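Local coordinates for protein phosphoinositol-specific phospholipase C (Pseudomonas sp., PDB 5FYP) that probably hydrolyses phosphoinositides as a calcium-dependent bacterial phospholipase C built on a TIM-barrel fold, at residues 23-29 and 44-50; 114-120 and 184-190; 28-34 and 80-84. Numbering follows the deposited sequence.

Overall arrangement
Interactions 1 and 2 lie near the middle of the molecule and are buried, whereas interaction 3 is partly exposed, its centre about 17 Å from the centre of the chain. The two inner contacts reach the same sheet: strands 46-52 and 114-120 are neighbours there, and both contacts carry ligands of one calcium ion. Yet their chemistry differs. Interaction 2 is a regular parallel ladder with apolar side chains, while interaction 1 has a single backbone hydrogen bond, bridging waters and calcium-binding carboxylates, beside a disulfide internal to 23-29. Interaction 3 shares Cys28 and Tyr29 with interaction 1; there, two loops are joined by the amide and backbone of an asparagine, with water-bridged charges at the surface.

Interaction 1 of 3, residues 23-29 and 44-50; sequences VACHNCY and VRTLELD. With CA (calcium ion), chain I.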
# COMPACT_ATOMS: atom_id res chain seq x y z
N VAL A 23 11.88 -4.58 -1.63
CA VAL A 23 11.81 -3.83 -2.90
C VAL A 23 10.34 -3.80 -3.32
O VAL A 23 9.69 -4.84 -3.40
CB VAL A 23 12.64 -4.54 -3.98
CG1 VAL A 23 12.55 -3.82 -5.31
CG2 VAL A 23 14.10 -4.65 -3.54
N ALA A 24 9.86 -2.60 -3.59
CA ALA A 24 8.51 -2.37 -4.10
C ALA A 24 8.62 -1.79 -5.49
O ALA A 24 9.63 -1.19 -5.88
CB ALA A 24 7.76 -1.41 -3.18
N CYS A 25 7.55 -1.92 -6.28
CA CYS A 25 7.53 -1.24 -7.55
C CYS A 25 7.17 0.23 -7.36
O CYS A 25 6.68 0.61 -6.35
CB CYS A 25 6.54 -1.89 -8.52
SG CYS A 25 4.87 -1.26 -8.42
N HIS A 26 7.41 1.03 -8.39
CA HIS A 26 6.89 2.38 -8.48
C HIS A 26 6.07 2.46 -9.78
O HIS A 26 6.63 2.34 -10.87
CB HIS A 26 8.01 3.41 -8.45
CG HIS A 26 7.52 4.82 -8.32
ND1 HIS A 26 8.40 5.85 -8.09
CD2 HIS A 26 6.29 5.39 -8.34
CE1 HIS A 26 7.73 6.99 -8.02
NE2 HIS A 26 6.45 6.73 -8.18
N ASN A 27 4.76 2.61 -9.66
CA ASN A 27 3.89 2.76 -10.83
C ASN A 27 3.99 1.59 -11.81
O ASN A 27 3.88 1.77 -13.04
CB ASN A 27 4.12 4.07 -11.55
CG ASN A 27 3.62 5.27 -10.77
OD1 ASN A 27 3.03 5.17 -9.70
ND2 ASN A 27 3.93 6.39 -11.27
N CYS A 28 4.10 0.37 -11.29
CA CYS A 28 4.29 -0.79 -12.17
C CYS A 28 3.11 -1.25 -12.99
O CYS A 28 3.23 -2.20 -13.75
CB CYS A 28 4.87 -1.98 -11.44
SG CYS A 28 3.94 -2.51 -10.01
N TYR A 29 1.98 -0.56 -12.84
CA TYR A 29 0.86 -0.70 -13.78
C TYR A 29 1.14 -0.08 -15.15
O TYR A 29 0.40 -0.34 -16.11
CB TYR A 29 -0.40 -0.03 -13.16
CG TYR A 29 -0.30 1.47 -13.10
CD1 TYR A 29 -0.61 2.23 -14.22
CD2 TYR A 29 0.22 2.13 -12.00
CE1 TYR A 29 -0.42 3.60 -14.21
CE2 TYR A 29 0.42 3.48 -12.00
CZ TYR A 29 0.10 4.22 -13.13
OH TYR A 29 0.34 5.58 -13.18
N VAL A 44 8.50 -9.15 -7.03
CA VAL A 44 8.25 -8.43 -5.77
C VAL A 44 6.87 -8.79 -5.24
O VAL A 44 6.06 -9.43 -5.93
CB VAL A 44 8.39 -6.90 -5.92
CG1 VAL A 44 9.83 -6.50 -6.30
CG2 VAL A 44 7.40 -6.32 -6.91
N ARG A 45 6.57 -8.33 -4.02
CA ARG A 45 5.30 -8.54 -3.34
C ARG A 45 4.60 -7.23 -2.99
O ARG A 45 3.58 -7.26 -2.31
CB ARG A 45 5.43 -9.44 -2.11
CG ARG A 45 5.85 -10.86 -2.45
CD ARG A 45 4.70 -11.74 -2.84
NE ARG A 45 5.16 -13.05 -3.37
CZ ARG A 45 5.54 -13.24 -4.63
NH1 ARG A 45 5.52 -12.26 -5.52
NH2 ARG A 45 5.94 -14.44 -5.03
N THR A 46 5.11 -6.11 -3.48
CA THR A 46 4.49 -4.78 -3.24
C THR A 46 4.37 -4.08 -4.56
O THR A 46 5.39 -3.82 -5.23
CB THR A 46 5.29 -4.00 -2.19
OG1 THR A 46 5.26 -4.72 -0.95
CG2 THR A 46 4.66 -2.63 -1.94
N LEU A 47 3.13 -3.74 -4.91
CA LEU A 47 2.75 -3.19 -6.23
C LEU A 47 2.04 -1.87 -6.05
O LEU A 47 1.85 -1.41 -4.93
CB LEU A 47 1.81 -4.18 -6.98
CG LEU A 47 2.46 -5.45 -7.58
CD1 LEU A 47 3.23 -6.39 -6.71
CD2 LEU A 47 1.40 -6.18 -8.36
N GLU A 48 1.70 -1.21 -7.16
CA GLU A 48 1.12 0.14 -7.10
C GLU A 48 0.15 0.32 -8.27
O GLU A 48 0.45 -0.07 -9.39
CB GLU A 48 2.19 1.22 -7.15
CG GLU A 48 1.66 2.65 -7.06
CD GLU A 48 2.73 3.70 -6.84
OE1 GLU A 48 3.92 3.39 -7.05
OE2 GLU A 48 2.35 4.85 -6.47
N LEU A 49 -0.96 0.99 -7.97
CA LEU A 49 -1.97 1.39 -8.94
C LEU A 49 -2.31 2.84 -8.72
O LEU A 49 -2.69 3.21 -7.62
CB LEU A 49 -3.24 0.53 -8.80
CG LEU A 49 -3.08 -0.92 -9.19
CD1 LEU A 49 -4.14 -1.81 -8.59
CD2 LEU A 49 -3.02 -1.07 -10.71
N ASP A 50 -2.26 3.66 -9.79
CA ASP A 50 -2.77 5.03 -9.74
C ASP A 50 -4.20 5.01 -10.27
O ASP A 50 -4.44 4.51 -11.39
CB ASP A 50 -1.95 5.96 -10.63
CG ASP A 50 -0.54 6.23 -10.12
OD1 ASP A 50 -0.22 5.85 -8.99
OD2 ASP A 50 0.25 6.83 -10.89
CA CA I . 1.82 6.51 -8.11
O HOH W 1 8.47 -7.09 -2.38
O HOH W 2 4.73 -0.05 -4.31
O HOH W 3 3.81 7.69 -7.46
O HOH W 4 1.99 8.44 -9.56
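Strands 23-25 and 46-50 lie 21° from parallel, their axes 5.0 Å apart, joined by a single direct backbone hydrogen bond, Cys25 N to Thr46 O (3.1 Å). Water 1 fills the gap between Val23 O and Arg45 N, water 2 that between Cys25 O and, weakly, Leu47 O. Val44 bulges toward Val23 (CG1 to CG1 3.9 Å), and Ala24 CB meets Thr46 CG2 at 3.6 Å. The Cys25-Cys28 disulfide arches over Leu47, with Cys28 SG 4.1 Å from Leu47 CB. Beyond it, Tyr29 folds back, setting its CB against Leu49 CD2 (3.7 Å) while its OH donates to Asp50 OD2 (2.6 Å). Glu48 projects into the hollow beside His26 and Asn27, where OE1 accepts from Asn27 N (2.9 Å). Glu48 OE2 and Asp50 OD1 bind calcium at 2.4 and 2.3 Å, with Asn27, Asp119 and waters 3 and 4. These buried carboxylates are balanced by calcium and, at Glu48, by a salt bridge to Arg260, consistent with a calcium-dependent enzyme.

Interaction 2 of 3, residues 114-120 and 184-190; sequences ITLILDK and VLLVLNH. With CA (calcium ion), chain I.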
# COMPACT_ATOMS: atom_id res chain seq x y z
N ILE A 114 0.87 -9.78 0.03
CA ILE A 114 0.97 -8.78 -1.04
C ILE A 114 0.47 -7.44 -0.52
O ILE A 114 -0.59 -7.39 0.07
CB ILE A 114 0.14 -9.20 -2.25
CG1 ILE A 114 0.68 -10.49 -2.86
CG2 ILE A 114 0.08 -8.08 -3.29
CD1 ILE A 114 -0.30 -11.17 -3.80
N THR A 115 1.25 -6.40 -0.77
CA THR A 115 0.85 -5.05 -0.41
C THR A 115 0.60 -4.28 -1.70
O THR A 115 1.45 -4.24 -2.59
CB THR A 115 1.92 -4.35 0.45
OG1 THR A 115 2.12 -5.10 1.64
CG2 THR A 115 1.50 -2.96 0.86
N LEU A 116 -0.58 -3.67 -1.81
CA LEU A 116 -0.97 -2.87 -2.98
C LEU A 116 -1.14 -1.42 -2.57
O LEU A 116 -2.01 -1.09 -1.77
CB LEU A 116 -2.28 -3.34 -3.58
CG LEU A 116 -2.41 -4.72 -4.07
CD1 LEU A 116 -3.77 -4.91 -4.76
CD2 LEU A 116 -1.29 -5.08 -5.03
N ILE A 117 -0.29 -0.58 -3.14
CA ILE A 117 -0.37 0.86 -2.93
C ILE A 117 -1.36 1.42 -3.94
O ILE A 117 -1.18 1.33 -5.14
CB ILE A 117 1.02 1.51 -3.15
CG1 ILE A 117 2.12 0.81 -2.29
CG2 ILE A 117 0.98 3.03 -2.95
CD1 ILE A 117 1.90 0.79 -0.80
N LEU A 118 -2.46 1.97 -3.42
CA LEU A 118 -3.54 2.53 -4.21
C LEU A 118 -3.41 4.04 -4.13
O LEU A 118 -3.79 4.66 -3.13
CB LEU A 118 -4.88 2.01 -3.72
CG LEU A 118 -4.98 0.47 -3.66
CD1 LEU A 118 -6.31 0.07 -3.06
CD2 LEU A 118 -4.78 -0.17 -5.01
N ASP A 119 -2.82 4.62 -5.18
CA ASP A 119 -2.47 6.03 -5.22
C ASP A 119 -3.61 6.78 -5.91
O ASP A 119 -3.79 6.74 -7.12
CB ASP A 119 -1.15 6.20 -5.94
CG ASP A 119 -0.54 7.58 -5.84
OD1 ASP A 119 -1.08 8.40 -5.07
OD2 ASP A 119 0.50 7.82 -6.55
N LYS A 120 -4.47 7.38 -5.07
CA LYS A 120 -5.68 8.02 -5.52
C LYS A 120 -5.35 9.39 -6.12
O LYS A 120 -4.66 10.17 -5.51
CB LYS A 120 -6.64 8.19 -4.34
CG LYS A 120 -8.02 8.64 -4.78
CD LYS A 120 -9.02 8.73 -3.63
CE LYS A 120 -10.46 8.62 -4.03
NZ LYS A 120 -10.85 9.28 -5.29
N VAL A 184 -3.61 -10.07 1.50
CA VAL A 184 -3.44 -8.83 0.73
C VAL A 184 -3.70 -7.65 1.66
O VAL A 184 -4.68 -7.62 2.39
CB VAL A 184 -4.41 -8.81 -0.45
CG1 VAL A 184 -4.38 -7.47 -1.18
CG2 VAL A 184 -4.12 -9.95 -1.42
N LEU A 185 -2.77 -6.69 1.64
CA LEU A 185 -2.87 -5.43 2.38
C LEU A 185 -3.02 -4.30 1.38
O LEU A 185 -2.22 -4.19 0.47
CB LEU A 185 -1.61 -5.17 3.23
CG LEU A 185 -1.43 -6.03 4.48
CD1 LEU A 185 -1.11 -7.47 4.17
CD2 LEU A 185 -0.35 -5.44 5.36
N LEU A 186 -4.04 -3.49 1.57
CA LEU A 186 -4.31 -2.36 0.70
C LEU A 186 -3.92 -1.06 1.41
O LEU A 186 -4.21 -0.91 2.60
CB LEU A 186 -5.78 -2.31 0.35
CG LEU A 186 -6.32 -3.59 -0.29
CD1 LEU A 186 -7.80 -3.46 -0.53
CD2 LEU A 186 -5.58 -3.93 -1.58
N VAL A 187 -3.30 -0.14 0.66
CA VAL A 187 -2.78 1.09 1.25
C VAL A 187 -3.27 2.25 0.41
O VAL A 187 -3.16 2.22 -0.81
CB VAL A 187 -1.25 1.06 1.25
CG1 VAL A 187 -0.70 2.32 1.95
CG2 VAL A 187 -0.72 -0.21 1.91
N LEU A 188 -3.80 3.29 1.04
CA LEU A 188 -4.26 4.49 0.34
C LEU A 188 -3.20 5.58 0.41
O LEU A 188 -2.71 5.92 1.49
CB LEU A 188 -5.56 4.99 0.97
CG LEU A 188 -6.23 6.15 0.26
CD1 LEU A 188 -6.70 5.76 -1.14
CD2 LEU A 188 -7.39 6.67 1.09
N ASN A 189 -2.86 6.13 -0.76
CA ASN A 189 -2.05 7.34 -0.86
C ASN A 189 -2.86 8.40 -1.61
O ASN A 189 -3.77 8.07 -2.38
CB ASN A 189 -0.71 7.10 -1.59
CG ASN A 189 0.28 6.22 -0.87
OD1 ASN A 189 0.17 5.85 0.32
ND2 ASN A 189 1.30 5.90 -1.57
N HIS A 190 -2.45 9.65 -1.45
CA HIS A 190 -2.98 10.79 -2.20
C HIS A 190 -1.99 11.93 -1.99
O HIS A 190 -1.28 11.94 -1.00
CB HIS A 190 -4.40 11.16 -1.69
CG HIS A 190 -5.15 12.14 -2.55
ND1 HIS A 190 -4.89 13.48 -2.55
CD2 HIS A 190 -6.14 11.94 -3.45
CE1 HIS A 190 -5.67 14.07 -3.43
NE2 HIS A 190 -6.44 13.15 -4.00
CA CA I . 1.82 6.51 -8.11
O HOH W 3 3.81 7.69 -7.46
O HOH W 4 1.99 8.44 -9.56
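Val187 packs against Thr115 and Ile117 of the adjoining strand, its CG2 meeting Thr115 CG2 at 3.7 Å and its CB meeting Ile117 CD1 at 3.8 Å. These residues share a face of the sheet with Leu185, Asp119 and Asn189. On the opposite face, Leu116 CD1 touches Leu186 CD2 (3.8 Å) and Leu118 CD1 reaches Leu186 CB (4.2 Å). Helix 133-144 covers this second face through Phe136, Val140 and Phe144, and helix 193-203 packs on Leu188. Past the last bridge, Lys120 CB lies 4.0 Å from Leu188 CD1. The strands are parallel, 19° apart and in register from Ile114 opposite Val184 to Asp119 opposite Asn189. Six backbone hydrogen bonds lace them: Leu185, Val187 and Asn189 donate their N to the O of Ile114, Leu116 and Leu118 (2.8, 2.9 and 2.9 Å), and the N of Leu116, Leu118 and Lys120 donates to the O of Leu185, Val187 and Asn189 (2.9, 2.7 and 2.9 Å). At the C-terminal end, Asp119 OD2 binds calcium at 2.4 Å and also accepts from Lys121. Neighbouring parallel strands linked through helices in a beta-alpha-beta crossover, with a metal ligand near the strand end, are typical of a TIM-barrel active site.

Interaction 3 of 3, residues 28-34 and 80-84; sequences CYEKQYA and NDNNC
Two irregular loops meet here, with closest CA pairs Glu30-Asn82 (4.8 Å) and Lys31-Asn83 (5.1 Å). In 28-34 the chain is extended at Glu30 (-75/137) and enters a type I turn over Lys31 (-56/-33) and Gln32 (-68/-18), closed by Tyr33 N to Glu30 O at 2.9 Å. In 80-84, Asn82 is extended (-164/175), its OD1 accepting from Cys84 N (2.8 Å) in an Asx turn; Asn83 follows at -104/18. Hydrogen bonding centres on Asn83: its N donates to Tyr29 O (2.9 Å), and its side chain, chi1 p, carries ND2 between Cys28 O and Ala34 O, each 2.9 Å away. The contact is thus loop-to-loop packing held by one asparagine amide bridging two backbone carbonyls. The Tyr29 ring (chi1 p, 70°) adds its edge, CD1 lying 3.9 Å from Asn82 CB. At the surface, water 5 joins the backbone Lys31 N to Asp81 OD1, and water 6 accepts from NZ of the extended Lys31 and donates weakly to the same oxygen. Disulfides tie Cys28 to Cys25 of strand 20-25 and Cys84 to Cys97 of helix 94-107; Asn82 hydrogen-bonds to Val68 of strand 67-68, and Tyr29 packs on Leu49 of strand 46-52.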
# COMPACT_ATOMS: atom_id res chain seq x y z
N CYS A 28 4.10 0.37 -11.29
CA CYS A 28 4.29 -0.79 -12.17
C CYS A 28 3.11 -1.25 -12.99
O CYS A 28 3.23 -2.20 -13.75
CB CYS A 28 4.87 -1.98 -11.44
SG CYS A 28 3.94 -2.51 -10.01
N TYR A 29 1.98 -0.56 -12.84
CA TYR A 29 0.86 -0.70 -13.78
C TYR A 29 1.14 -0.08 -15.15
O TYR A 29 0.40 -0.34 -16.11
CB TYR A 29 -0.40 -0.03 -13.16
CG TYR A 29 -0.30 1.47 -13.10
CD1 TYR A 29 -0.61 2.23 -14.22
CD2 TYR A 29 0.22 2.13 -12.00
CE1 TYR A 29 -0.42 3.60 -14.21
CE2 TYR A 29 0.42 3.48 -12.00
CZ TYR A 29 0.10 4.22 -13.13
OH TYR A 29 0.34 5.58 -13.18
N GLU A 30 2.14 0.76 -15.26
CA GLU A 30 2.47 1.37 -16.54
C GLU A 30 3.17 0.36 -17.45
O GLU A 30 4.05 -0.40 -17.03
CB GLU A 30 3.34 2.61 -16.40
CG GLU A 30 2.70 3.73 -15.63
CD GLU A 30 3.50 5.01 -15.69
OE1 GLU A 30 3.74 5.47 -16.82
OE2 GLU A 30 3.90 5.53 -14.64
N LYS A 31 2.75 0.37 -18.72
CA LYS A 31 3.26 -0.57 -19.70
C LYS A 31 4.77 -0.53 -19.81
O LYS A 31 5.43 -1.53 -20.11
CB LYS A 31 2.60 -0.30 -21.08
CG LYS A 31 1.11 -0.63 -21.13
CD LYS A 31 0.51 -0.24 -22.48
CE LYS A 31 -0.99 -0.37 -22.48
NZ LYS A 31 -1.53 -0.11 -23.83
N GLN A 32 5.35 0.65 -19.61
CA GLN A 32 6.80 0.82 -19.73
C GLN A 32 7.59 0.11 -18.64
O GLN A 32 8.79 -0.09 -18.80
CB GLN A 32 7.17 2.33 -19.70
CG GLN A 32 6.80 3.06 -18.38
CD GLN A 32 7.30 4.48 -18.32
OE1 GLN A 32 8.45 4.75 -18.70
NE2 GLN A 32 6.47 5.41 -17.87
N TYR A 33 6.95 -0.25 -17.52
CA TYR A 33 7.67 -0.85 -16.40
C TYR A 33 7.46 -2.36 -16.26
O TYR A 33 8.24 -3.02 -15.58
CB TYR A 33 7.31 -0.16 -15.06
CG TYR A 33 7.57 1.30 -15.06
CD1 TYR A 33 8.80 1.82 -15.43
CD2 TYR A 33 6.61 2.21 -14.63
CE1 TYR A 33 9.03 3.19 -15.44
CE2 TYR A 33 6.79 3.56 -14.66
CZ TYR A 33 8.02 4.06 -15.05
OH TYR A 33 8.22 5.41 -15.08
N ALA A 34 6.46 -2.90 -16.95
CA ALA A 34 6.20 -4.35 -16.91
C ALA A 34 5.27 -4.68 -18.07
O ALA A 34 4.38 -3.90 -18.40
CB ALA A 34 5.59 -4.78 -15.58
N ASN A 80 -8.15 4.16 -19.44
CA ASN A 80 -7.24 3.20 -18.87
C ASN A 80 -6.01 3.13 -19.72
O ASN A 80 -6.08 3.00 -20.94
CB ASN A 80 -7.89 1.83 -18.77
CG ASN A 80 -9.08 1.84 -17.85
OD1 ASN A 80 -8.98 2.29 -16.69
ND2 ASN A 80 -10.22 1.32 -18.33
N ASP A 81 -4.86 3.24 -19.09
CA ASP A 81 -3.56 3.15 -19.77
C ASP A 81 -2.64 2.38 -18.84
O ASP A 81 -2.06 2.96 -17.91
CB ASP A 81 -3.05 4.53 -20.10
CG ASP A 81 -1.77 4.52 -20.89
OD1 ASP A 81 -1.17 3.45 -21.06
OD2 ASP A 81 -1.38 5.61 -21.35
N ASN A 82 -2.64 1.06 -18.99
CA ASN A 82 -1.97 0.20 -18.03
C ASN A 82 -1.78 -1.18 -18.63
O ASN A 82 -2.28 -1.47 -19.72
CB ASN A 82 -2.78 0.14 -16.71
CG ASN A 82 -4.12 -0.53 -16.88
OD1 ASN A 82 -4.20 -1.70 -17.24
ND2 ASN A 82 -5.19 0.23 -16.66
N ASN A 83 -1.09 -2.02 -17.88
CA ASN A 83 -0.70 -3.38 -18.29
C ASN A 83 -1.55 -4.47 -17.63
O ASN A 83 -1.16 -5.63 -17.63
CB ASN A 83 0.78 -3.59 -18.03
CG ASN A 83 1.14 -3.38 -16.59
OD1 ASN A 83 0.26 -3.43 -15.73
ND2 ASN A 83 2.42 -3.23 -16.31
N CYS A 84 -2.70 -4.11 -17.08
CA CYS A 84 -3.63 -5.10 -16.52
C CYS A 84 -4.43 -5.81 -17.60
O CYS A 84 -4.58 -5.32 -18.71
CB CYS A 84 -4.58 -4.42 -15.55
SG CYS A 84 -3.71 -3.45 -14.29
O HOH W 5 0.97 2.54 -19.46
O HOH W 6 -1.52 2.92 -23.89